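PDB 3ISM: CG4930, which inhibits endonuclease G, the nuclease with which it forms the crystallised complex, and is probably a ribonuclease inhibitor. Local coordinates for residues Arg67-Arg72 against Ser89-Glu94; Glu221-Met226 against Leu277-Gly282; Asp151-Glu156 against Ala169-Arg174; Asp125-Val130 against Ala161-Pro166. The protein carries 1 engineered substitution. All blocks are in the same frame, centred on the assembly; numbering follows the deposited sequence. Where two conformers were deposited one is given.

Contact 1: residues Arg67-Arg72 against Ser89-Glu94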
# COMPACT_ATOMS: atom_id res chain seq x y z
N ARG C 67 -28.63 22.09 22.38
CA ARG C 67 -30.03 21.71 22.58
C ARG C 67 -30.81 22.69 23.46
O ARG C 67 -31.99 22.97 23.20
CB ARG C 67 -30.16 20.30 23.17
CG ARG C 67 -29.74 19.22 22.22
CD ARG C 67 -30.08 17.83 22.75
NE ARG C 67 -29.50 17.55 24.05
CZ ARG C 67 -28.32 16.96 24.23
NH1 ARG C 67 -27.61 16.61 23.17
NH2 ARG C 67 -27.86 16.73 25.45
N ASP C 68 -30.15 23.19 24.51
CA ASP C 68 -30.75 24.17 25.44
C ASP C 68 -31.14 25.45 24.71
O ASP C 68 -32.26 25.93 24.83
CB ASP C 68 -29.75 24.50 26.55
CG ASP C 68 -30.25 25.61 27.48
OD1 ASP C 68 -31.41 25.54 27.95
OD2 ASP C 68 -29.47 26.56 27.74
N VAL C 69 -30.19 25.99 23.95
CA VAL C 69 -30.36 27.22 23.20
C VAL C 69 -31.41 27.10 22.08
O VAL C 69 -32.22 28.01 21.89
CB VAL C 69 -28.97 27.70 22.66
CG1 VAL C 69 -29.12 28.69 21.53
CG2 VAL C 69 -28.18 28.32 23.78
N ILE C 70 -31.42 25.99 21.36
CA ILE C 70 -32.43 25.75 20.34
C ILE C 70 -33.84 25.80 20.97
O ILE C 70 -34.76 26.40 20.41
CB ILE C 70 -32.23 24.41 19.64
CG1 ILE C 70 -31.01 24.47 18.70
CG2 ILE C 70 -33.48 24.03 18.82
CD1 ILE C 70 -30.38 23.10 18.37
N TRP C 71 -33.97 25.16 22.13
CA TRP C 71 -35.23 25.10 22.85
C TRP C 71 -35.67 26.50 23.27
O TRP C 71 -36.83 26.88 23.09
CB TRP C 71 -35.11 24.18 24.08
CG TRP C 71 -36.43 23.80 24.67
CD1 TRP C 71 -37.18 24.53 25.55
CD2 TRP C 71 -37.16 22.58 24.44
NE1 TRP C 71 -38.33 23.85 25.87
CE2 TRP C 71 -38.34 22.65 25.20
CE3 TRP C 71 -36.92 21.44 23.66
CZ2 TRP C 71 -39.29 21.62 25.22
CZ3 TRP C 71 -37.86 20.41 23.67
CH2 TRP C 71 -39.03 20.51 24.45
N ARG C 72 -34.74 27.27 23.82
CA ARG C 72 -35.02 28.65 24.17
C ARG C 72 -35.36 29.55 22.97
O ARG C 72 -36.29 30.34 23.04
CB ARG C 72 -33.88 29.23 25.02
CG ARG C 72 -33.82 28.57 26.39
CD ARG C 72 -32.91 29.29 27.38
NE ARG C 72 -31.50 29.19 27.03
CZ ARG C 72 -30.70 30.24 26.88
NH1 ARG C 72 -31.19 31.47 27.06
NH2 ARG C 72 -29.42 30.07 26.58
N SER C 89 -33.14 27.06 13.62
CA SER C 89 -33.04 26.23 12.41
C SER C 89 -31.57 25.99 12.00
O SER C 89 -31.13 24.85 11.82
CB SER C 89 -33.84 26.91 11.30
OG SER C 89 -33.72 26.23 10.06
N GLN C 90 -30.81 27.08 11.89
CA GLN C 90 -29.40 27.00 11.53
C GLN C 90 -28.55 26.24 12.55
O GLN C 90 -27.72 25.42 12.16
CB GLN C 90 -28.82 28.41 11.34
CG GLN C 90 -29.38 29.15 10.14
CD GLN C 90 -28.69 30.48 9.91
OE1 GLN C 90 -27.51 30.64 10.22
NE2 GLN C 90 -29.42 31.45 9.35
N LEU C 91 -28.75 26.50 13.83
CA LEU C 91 -28.05 25.76 14.89
C LEU C 91 -28.46 24.28 14.88
O LEU C 91 -27.60 23.40 14.98
CB LEU C 91 -28.26 26.38 16.29
CG LEU C 91 -27.58 25.69 17.50
CD1 LEU C 91 -26.09 25.56 17.29
CD2 LEU C 91 -27.85 26.44 18.80
N LEU C 92 -29.75 24.00 14.73
CA LEU C 92 -30.23 22.62 14.70
C LEU C 92 -29.58 21.82 13.57
O LEU C 92 -29.12 20.70 13.78
CB LEU C 92 -31.76 22.56 14.59
CG LEU C 92 -32.45 21.20 14.67
CD1 LEU C 92 -32.11 20.52 15.97
CD2 LEU C 92 -33.96 21.39 14.56
N GLU C 93 -29.55 22.41 12.38
CA GLU C 93 -28.92 21.80 11.22
C GLU C 93 -27.42 21.50 11.44
O GLU C 93 -26.97 20.39 11.20
CB GLU C 93 -29.09 22.72 10.01
CG GLU C 93 -28.74 22.05 8.72
CD GLU C 93 -29.63 22.52 7.57
OE1 GLU C 93 -30.18 23.66 7.61
OE2 GLU C 93 -29.77 21.72 6.62
N GLU C 94 -26.66 22.50 11.88
CA GLU C 94 -25.25 22.31 12.20
C GLU C 94 -25.05 21.26 13.30
O GLU C 94 -24.22 20.35 13.16
CB GLU C 94 -24.61 23.63 12.64
CG GLU C 94 -23.10 23.58 12.87
CD GLU C 94 -22.29 23.48 11.58
OE1 GLU C 94 -22.76 23.96 10.53
OE2 GLU C 94 -21.17 22.94 11.63
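Val69 and Ile70 meet Leu91 and Leu92 in a contact made entirely of carbon, with no hydrogen bond passing between the two helices. Methyl CD2 of Leu91 is shared by two residues. It lies 3.7 Å from Ile70 CG1, and Val69 CG1 approaches it at 3.8 Å, the Val69 side chain standing roughly perpendicular to that of Leu91. Ile70 then reaches on past Leu91: its CG1 points away from the carbonyl carbon (chi1 -73°) and CD1 continues the chain outward (chi2 157°), which brings this methyl down on the backbone of the second helix, 3.7 Å from Leu92 CA. The same CD1 meets Leu92 CD1 at 3.9 Å. With Ile70 cut back to an alanine, a gap is likely to open over the backbone at Leu92, and one flank of Leu91 would lose its neighbour.

The axis geometry is consistent with this reach: the axes pass 9.7 Å apart at 152°, and the nearest CA pair is Ile70 with Leu92. Polar interactions lie elsewhere. Arg72 NE and Asp68 OD2 form a long salt bridge, its hydrogen bond weak, at 3.4 Å within one helix, and Glu94 makes a salt bridge to Arg94 of the CG8862 chain.

Helices 52-75 and 81-102, consecutive and antiparallel, form a helical hairpin within the Ku C-terminal-like range. All four touching residues are buried, since further helices close round the pair: Leu91 also packs on Tyr36 of helix 32-43, while Leu92 touches Tyr107 of helix 104-120 and Leu131 of helix 124-132.

Contact 2: residues Glu221-Met226 against Leu277-Gly282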
# COMPACT_ATOMS: atom_id res chain seq x y z
N GLU C 221 15.12 -10.33 -39.19
CA GLU C 221 15.11 -11.78 -39.07
C GLU C 221 15.42 -12.16 -37.62
O GLU C 221 14.84 -13.09 -37.07
CB GLU C 221 16.15 -12.38 -40.02
CG GLU C 221 16.11 -13.90 -40.16
CD GLU C 221 17.03 -14.41 -41.26
OE1 GLU C 221 17.92 -15.23 -40.96
OE2 GLU C 221 16.86 -13.97 -42.42
N TYR C 222 16.35 -11.41 -37.02
CA TYR C 222 16.69 -11.53 -35.60
C TYR C 222 15.53 -11.05 -34.74
O TYR C 222 15.20 -11.68 -33.73
CB TYR C 222 17.97 -10.72 -35.30
CG TYR C 222 18.26 -10.45 -33.83
CD1 TYR C 222 19.13 -11.26 -33.11
CD2 TYR C 222 17.69 -9.36 -33.18
CE1 TYR C 222 19.41 -11.01 -31.77
CE2 TYR C 222 17.95 -9.10 -31.83
CZ TYR C 222 18.82 -9.93 -31.14
OH TYR C 222 19.08 -9.66 -29.81
N ARG C 223 14.93 -9.93 -35.15
CA ARG C 223 13.83 -9.31 -34.43
C ARG C 223 12.60 -10.20 -34.34
O ARG C 223 12.07 -10.43 -33.26
CB ARG C 223 13.44 -7.97 -35.07
CG ARG C 223 14.33 -6.81 -34.71
CD ARG C 223 13.55 -5.50 -34.81
NE ARG C 223 14.40 -4.34 -34.56
CZ ARG C 223 14.80 -3.49 -35.50
NH1 ARG C 223 14.42 -3.66 -36.76
NH2 ARG C 223 15.56 -2.46 -35.17
N THR C 224 12.16 -10.70 -35.50
CA THR C 224 10.97 -11.55 -35.58
C THR C 224 11.15 -12.82 -34.76
O THR C 224 10.22 -13.26 -34.08
CB THR C 224 10.61 -11.88 -37.05
OG1 THR C 224 10.72 -10.70 -37.85
CG2 THR C 224 9.18 -12.42 -37.15
N LEU C 225 12.35 -13.39 -34.81
CA LEU C 225 12.70 -14.58 -34.03
C LEU C 225 12.66 -14.28 -32.52
O LEU C 225 12.27 -15.13 -31.72
CB LEU C 225 14.07 -15.11 -34.43
CG LEU C 225 14.45 -16.53 -33.99
CD1 LEU C 225 13.60 -17.58 -34.71
CD2 LEU C 225 15.92 -16.80 -34.24
N MET C 226 13.08 -13.07 -32.16
CA MET C 226 13.03 -12.62 -30.77
C MET C 226 11.59 -12.32 -30.35
O MET C 226 11.24 -12.48 -29.19
CB MET C 226 13.90 -11.37 -30.60
CG MET C 226 14.37 -11.10 -29.17
SD MET C 226 15.70 -12.21 -28.64
CE MET C 226 16.12 -11.49 -27.06
N LEU C 277 24.42 -5.72 -34.96
CA LEU C 277 25.30 -5.59 -33.79
C LEU C 277 24.81 -4.55 -32.80
O LEU C 277 25.02 -4.70 -31.59
CB LEU C 277 26.73 -5.27 -34.24
CG LEU C 277 27.88 -5.33 -33.22
CD1 LEU C 277 27.92 -6.67 -32.47
CD2 LEU C 277 29.21 -5.05 -33.90
N GLN C 278 24.15 -3.50 -33.29
CA GLN C 278 23.59 -2.46 -32.43
C GLN C 278 22.37 -2.97 -31.66
O GLN C 278 22.22 -2.68 -30.46
CB GLN C 278 23.25 -1.20 -33.22
CG GLN C 278 22.99 0.03 -32.34
CD GLN C 278 22.76 1.30 -33.13
OE1 GLN C 278 22.32 1.27 -34.27
NE2 GLN C 278 23.07 2.44 -32.50
N GLU C 279 21.52 -3.75 -32.33
CA GLU C 279 20.35 -4.28 -31.67
C GLU C 279 20.66 -5.49 -30.78
O GLU C 279 20.08 -5.63 -29.70
CB GLU C 279 19.20 -4.54 -32.65
CG GLU C 279 18.61 -3.26 -33.27
CD GLU C 279 18.66 -2.05 -32.33
OE1 GLU C 279 18.17 -2.14 -31.18
OE2 GLU C 279 19.19 -1.00 -32.76
N TYR C 280 21.59 -6.34 -31.22
CA TYR C 280 22.05 -7.43 -30.37
C TYR C 280 22.70 -6.88 -29.10
O TYR C 280 22.43 -7.38 -28.00
CB TYR C 280 22.97 -8.39 -31.13
CG TYR C 280 23.76 -9.31 -30.23
CD1 TYR C 280 23.13 -10.13 -29.29
CD2 TYR C 280 25.14 -9.38 -30.33
CE1 TYR C 280 23.86 -10.96 -28.46
CE2 TYR C 280 25.88 -10.22 -29.51
CZ TYR C 280 25.24 -11.01 -28.58
OH TYR C 280 25.98 -11.83 -27.78
N LYS C 281 23.50 -5.82 -29.22
CA LYS C 281 24.08 -5.17 -28.03
C LYS C 281 22.99 -4.66 -27.08
O LYS C 281 23.06 -4.90 -25.87
CB LYS C 281 25.07 -4.04 -28.40
CG LYS C 281 25.67 -3.36 -27.15
CD LYS C 281 26.63 -2.23 -27.43
CE LYS C 281 26.91 -1.45 -26.15
NZ LYS C 281 28.10 -0.56 -26.26
N GLY C 282 21.99 -3.96 -27.62
CA GLY C 282 20.89 -3.45 -26.82
C GLY C 282 20.19 -4.52 -25.99
O GLY C 282 19.95 -4.33 -24.79
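The helical segments holding Tyr222 and Tyr280 run roughly the same way, 29° apart with axes 11.2 Å from each other, and the CA atoms of these two tyrosines, at 8.5 Å, are the nearest pair. That wide spacing is bridged by long side chains. Tyr222 has its ring swung away from its own backbone N (chi1 165°), which carries the phenol across the gap to arrive at the backbone of the other helix: its OH lies 3.8 Å from Tyr280 CA. The oxygen also comes to the edge of the Tyr280 ring, near its plane, at 4.1 Å from CD1, and the two side chains cross at about a right angle. Ring carbon CZ of Tyr222 meets Tyr280 CB more loosely, at 4.4 Å.

Both phenol oxygens are used beyond these segments. Tyr222 OH is hydrogen-bonded to Asp283, about one turn beyond Tyr280, and Tyr280 OH to Arg253 of helix 238-261; the same helix packs on Tyr222 through Ile248 and Ala252. Helices 220-229 and 267-287 thus pack side by side with helix 238-261 in an all-helical part of the chain.

On the flank nearer solvent, Arg223 stretches its chain from CG to NE and sets NH2 3.7 Å from Glu279 CG. Its distance to Glu279 OE2, 4.6 Å, is beyond a salt bridge, and because Glu279 was modelled in two conformers the charge pairing remains doubtful.

The chemistry therefore divides in two: the buried tyrosines meet by van der Waals packing, their hydroxyls hydrogen-bonded outside the pair, whereas Arg223 and Glu279 may add at most a weak long-range attraction at the margin.

Contact 3: residues Asp151-Glu156 against Ala169-Arg174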
# COMPACT_ATOMS: atom_id res chain seq x y z
N ASP C 151 -31.41 -1.35 9.54
CA ASP C 151 -32.02 -0.57 10.63
C ASP C 151 -33.36 0.00 10.19
O ASP C 151 -33.59 0.22 9.00
CB ASP C 151 -31.09 0.56 11.08
CG ASP C 151 -29.82 0.03 11.73
OD1 ASP C 151 -29.89 -1.00 12.44
OD2 ASP C 151 -28.75 0.64 11.52
N THR C 152 -34.26 0.24 11.14
CA THR C 152 -35.58 0.78 10.84
C THR C 152 -35.51 2.29 10.57
O THR C 152 -35.06 3.06 11.42
CB THR C 152 -36.54 0.50 12.01
OG1 THR C 152 -36.68 -0.92 12.17
CG2 THR C 152 -37.93 1.12 11.76
N PRO C 153 -35.92 2.72 9.36
CA PRO C 153 -35.95 4.16 9.04
C PRO C 153 -36.98 4.90 9.90
O PRO C 153 -38.01 4.31 10.24
CB PRO C 153 -36.35 4.19 7.57
CG PRO C 153 -36.96 2.85 7.28
CD PRO C 153 -36.33 1.87 8.22
N PRO C 154 -36.70 6.17 10.26
CA PRO C 154 -37.55 6.95 11.16
C PRO C 154 -38.71 7.62 10.43
O PRO C 154 -38.87 8.83 10.50
CB PRO C 154 -36.58 7.98 11.72
CG PRO C 154 -35.60 8.20 10.62
CD PRO C 154 -35.52 6.94 9.83
N LEU C 155 -39.50 6.81 9.75
CA LEU C 155 -40.61 7.26 8.92
C LEU C 155 -41.72 7.85 9.76
O LEU C 155 -42.34 8.86 9.41
CB LEU C 155 -41.17 6.06 8.17
CG LEU C 155 -42.03 6.33 6.95
CD1 LEU C 155 -41.14 6.37 5.70
CD2 LEU C 155 -43.09 5.24 6.82
N GLU C 156 -41.97 7.19 10.89
CA GLU C 156 -43.07 7.46 11.81
C GLU C 156 -42.93 8.80 12.52
O GLU C 156 -43.91 9.44 12.91
CB GLU C 156 -43.12 6.31 12.84
CG GLU C 156 -43.24 4.89 12.24
CD GLU C 156 -41.95 4.33 11.62
OE1 GLU C 156 -40.86 4.93 11.74
OE2 GLU C 156 -42.02 3.25 10.98
N ALA C 169 -41.46 8.00 -0.15
CA ALA C 169 -41.65 7.42 -1.49
C ALA C 169 -40.46 6.58 -1.93
O ALA C 169 -40.64 5.51 -2.52
CB ALA C 169 -41.95 8.50 -2.52
N SER C 170 -39.25 7.05 -1.61
CA SER C 170 -38.00 6.34 -1.92
C SER C 170 -37.91 4.97 -1.24
O SER C 170 -37.45 4.01 -1.86
CB SER C 170 -36.76 7.17 -1.56
OG SER C 170 -36.46 7.16 -0.16
N LEU C 171 -38.37 4.87 0.00
CA LEU C 171 -38.34 3.60 0.73
C LEU C 171 -39.28 2.53 0.19
O LEU C 171 -38.94 1.35 0.21
CB LEU C 171 -38.62 3.80 2.21
CG LEU C 171 -37.49 4.47 2.98
CD1 LEU C 171 -37.94 4.68 4.40
CD2 LEU C 171 -36.20 3.62 2.90
N LYS C 172 -40.46 2.95 -0.27
CA LYS C 172 -41.42 2.01 -0.86
C LYS C 172 -40.83 1.37 -2.11
O LYS C 172 -41.01 0.17 -2.33
CB LYS C 172 -42.77 2.68 -1.16
CG LYS C 172 -43.56 3.04 0.08
CD LYS C 172 -44.77 3.91 -0.24
CE LYS C 172 -45.18 4.72 0.99
NZ LYS C 172 -46.53 5.34 0.86
N VAL C 173 -40.11 2.16 -2.90
CA VAL C 173 -39.47 1.66 -4.13
C VAL C 173 -38.25 0.78 -3.83
O VAL C 173 -38.01 -0.19 -4.54
CB VAL C 173 -39.15 2.81 -5.14
CG1 VAL C 173 -38.62 2.26 -6.45
CG2 VAL C 173 -40.40 3.63 -5.43
N ARG C 174 -37.50 1.08 -2.77
CA ARG C 174 -36.33 0.25 -2.40
C ARG C 174 -36.74 -1.16 -1.97
O ARG C 174 -37.53 -1.34 -1.04
CB ARG C 174 -35.46 0.90 -1.31
CG ARG C 174 -35.01 2.36 -1.55
CD ARG C 174 -34.30 2.60 -2.88
NE ARG C 174 -34.56 3.96 -3.38
CZ ARG C 174 -35.13 4.25 -4.55
NH1 ARG C 174 -35.50 3.28 -5.38
NH2 ARG C 174 -35.32 5.52 -4.90
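Ser170 OG, on the residue just before the Leu171 that meets Pro153 and Leu155, is gripped twice: it is hydrogen-bonded to the backbone oxygen of Phe167 and to NH2 of Arg142. These bonds tie the first turn of the helix to the chain before it, whereas the contact itself is apolar. One methyl of Leu171 does all the touching. Its CD1 lies 3.6 Å from Pro153 CG and equally near CB, so it rests against one side of the pyrrolidine ring. From the loop segment's far end, Leu155 CD1 comes to 3.8 Å from the same methyl, the two leucines running past each other in opposite directions. Leu171 reaches this position with CG turned away from its carbonyl carbon (chi1 -72°) and an extended outer torsion. Between Pro153 and Leu155, the inverse gamma turn centred on Pro154 bends the loop, with both flanking side chains directed toward the helix.

Both segments also meet the CG8862 chain, Asp151 through a salt bridge with its Arg70 and Arg174 by packing on its Asn217. Pro153 packs on Trp140 and Leu155 on Phe167, both in loops. This surface contact joins the long loop after helix 124-132 to the short helix 168-173.

Contact 4: residues Asp125-Val130 against Ala161-Pro166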
# COMPACT_ATOMS: atom_id res chain seq x y z
N ASP C 125 -45.63 25.74 10.70
CA ASP C 125 -44.70 26.16 9.64
C ASP C 125 -43.31 25.63 9.93
O ASP C 125 -42.68 25.03 9.06
CB ASP C 125 -44.68 27.69 9.47
CG ASP C 125 -45.96 28.23 8.85
OD1 ASP C 125 -46.66 27.47 8.14
OD2 ASP C 125 -46.26 29.42 9.08
N PHE C 126 -42.83 25.82 11.16
CA PHE C 126 -41.55 25.25 11.59
C PHE C 126 -41.53 23.71 11.45
O PHE C 126 -40.52 23.15 11.03
CB PHE C 126 -41.20 25.67 13.03
CG PHE C 126 -39.85 25.20 13.50
CD1 PHE C 126 -38.69 25.88 13.14
CD2 PHE C 126 -39.73 24.08 14.32
CE1 PHE C 126 -37.44 25.45 13.58
CE2 PHE C 126 -38.48 23.65 14.77
CZ PHE C 126 -37.34 24.33 14.39
N TRP C 127 -42.64 23.05 11.77
CA TRP C 127 -42.73 21.60 11.62
C TRP C 127 -42.60 21.24 10.14
O TRP C 127 -41.73 20.45 9.80
CB TRP C 127 -44.03 21.05 12.23
CG TRP C 127 -44.34 19.60 11.91
CD1 TRP C 127 -45.44 19.13 11.26
CD2 TRP C 127 -43.54 18.44 12.22
NE1 TRP C 127 -45.39 17.76 11.14
CE2 TRP C 127 -44.24 17.31 11.73
CE3 TRP C 127 -42.31 18.24 12.87
CZ2 TRP C 127 -43.75 16.01 11.87
CZ3 TRP C 127 -41.82 16.95 12.99
CH2 TRP C 127 -42.54 15.85 12.50
N ARG C 128 -43.39 21.87 9.29
CA ARG C 128 -43.40 21.58 7.85
C ARG C 128 -42.14 22.04 7.11
O ARG C 128 -41.57 21.27 6.33
CB ARG C 128 -44.64 22.18 7.19
CG ARG C 128 -45.94 21.47 7.56
CD ARG C 128 -47.12 21.94 6.72
NE ARG C 128 -47.36 23.37 6.92
CZ ARG C 128 -48.34 23.88 7.66
NH1 ARG C 128 -49.20 23.07 8.28
NH2 ARG C 128 -48.46 25.19 7.77
N ASP C 129 -41.72 23.28 7.34
CA ASP C 129 -40.66 23.90 6.53
C ASP C 129 -39.27 23.56 7.02
O ASP C 129 -38.32 23.50 6.24
CB ASP C 129 -40.83 25.43 6.51
CG ASP C 129 -42.18 25.87 5.97
OD1 ASP C 129 -42.76 25.15 5.14
OD2 ASP C 129 -42.66 26.96 6.39
N VAL C 130 -39.13 23.35 8.32
CA VAL C 130 -37.83 23.06 8.90
C VAL C 130 -37.65 21.58 9.24
O VAL C 130 -36.85 20.90 8.58
CB VAL C 130 -37.50 23.99 10.11
CG1 VAL C 130 -36.14 23.67 10.65
CG2 VAL C 130 -37.56 25.47 9.68
N ALA C 161 -49.41 15.86 11.71
CA ALA C 161 -49.95 17.13 11.19
C ALA C 161 -50.09 17.15 9.66
O ALA C 161 -49.80 18.15 9.01
CB ALA C 161 -49.12 18.33 11.69
N GLY C 162 -50.55 16.04 9.10
CA GLY C 162 -50.68 15.90 7.66
C GLY C 162 -49.38 15.73 6.87
O GLY C 162 -49.41 15.70 5.65
N CYS C 163 -48.25 15.62 7.56
CA CYS C 163 -46.95 15.45 6.87
C CYS C 163 -46.52 14.00 6.76
O CYS C 163 -47.00 13.15 7.49
CB CYS C 163 -45.85 16.20 7.61
SG CYS C 163 -46.03 17.98 7.56
N THR C 164 -45.60 13.73 5.84
CA THR C 164 -44.93 12.44 5.76
C THR C 164 -43.44 12.69 5.54
O THR C 164 -43.03 13.82 5.21
CB THR C 164 -45.51 11.54 4.63
OG1 THR C 164 -45.44 12.23 3.38
CG2 THR C 164 -46.97 11.14 4.89
N ALA C 165 -42.62 11.68 5.76
CA ALA C 165 -41.18 11.79 5.52
C ALA C 165 -40.94 12.08 4.03
O ALA C 165 -41.55 11.44 3.18
CB ALA C 165 -40.49 10.51 5.93
N PRO C 166 -40.08 13.07 3.71
CA PRO C 166 -39.75 13.37 2.31
C PRO C 166 -39.14 12.17 1.59
O PRO C 166 -39.29 12.05 0.37
CB PRO C 166 -38.71 14.48 2.41
CG PRO C 166 -38.92 15.08 3.74
CD PRO C 166 -39.35 13.97 4.63
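Cys163 SG touches two consecutive residues of the helix, Trp127 and Arg128. It is 3.5 Å from Arg128 CG, so it meets the aliphatic part of the arginine, and 3.6 Å from Trp127 NE1. Ala161 CB meets the indole at CD1, 3.8 Å away and at a slant. The sulfur approaches the ring obliquely, 4.4 Å from the centroid of the Trp127 five-membered ring and 49° off its normal; this is a Cys sulfur-aromatic contact, formed where the loop folds back over a helix that widens into a pi-type turn at 126-130. The positive phi angles of Ala161 and Gly162 turn the loop so that Ala161 and Cys163 both face the helix.

The indole is fixed at its nitrogen: NE1 donates to the backbone oxygen of His160, immediately before the loop segment, and replacing Trp127 by a leucine would probably leave that oxygen without its donor and the sulfur without its aromatic neighbour. Arg128 bends at chi3 (-61°), which brings NH2 to 2.9 Å from Asp125 OD1 in a salt bridge whose hydrogen bond is weak. Further out, Val118 and Leu119 of helix 104-120 pack on the indole, and Val132 touches both Trp127 and Cys163.

In the fold
Contact 1 is the core contact, all four touching residues buried and apolar. Contacts 2 and 4 are partly buried, each combining aromatic packing with an arginine at the margin. Contact 3 is a surface contact of a proline and two leucines. Contacts 1, 3 and 4 lie on one side of the chain's centre: Ser89 OG packs on Val130 CG1 between contacts 1 and 4, and Leu155 CD1 on Ala165 CB between contacts 3 and 4, whose segments alternate along the chain and which share the loop between helices 124-132 and 168-173. Contact 2 stands on the opposite side, its centre about 78 Å from that of contact 1. Contacts 1 and 2 pair helices, antiparallel and roughly parallel respectively; contacts 3 and 4 set loop against helix.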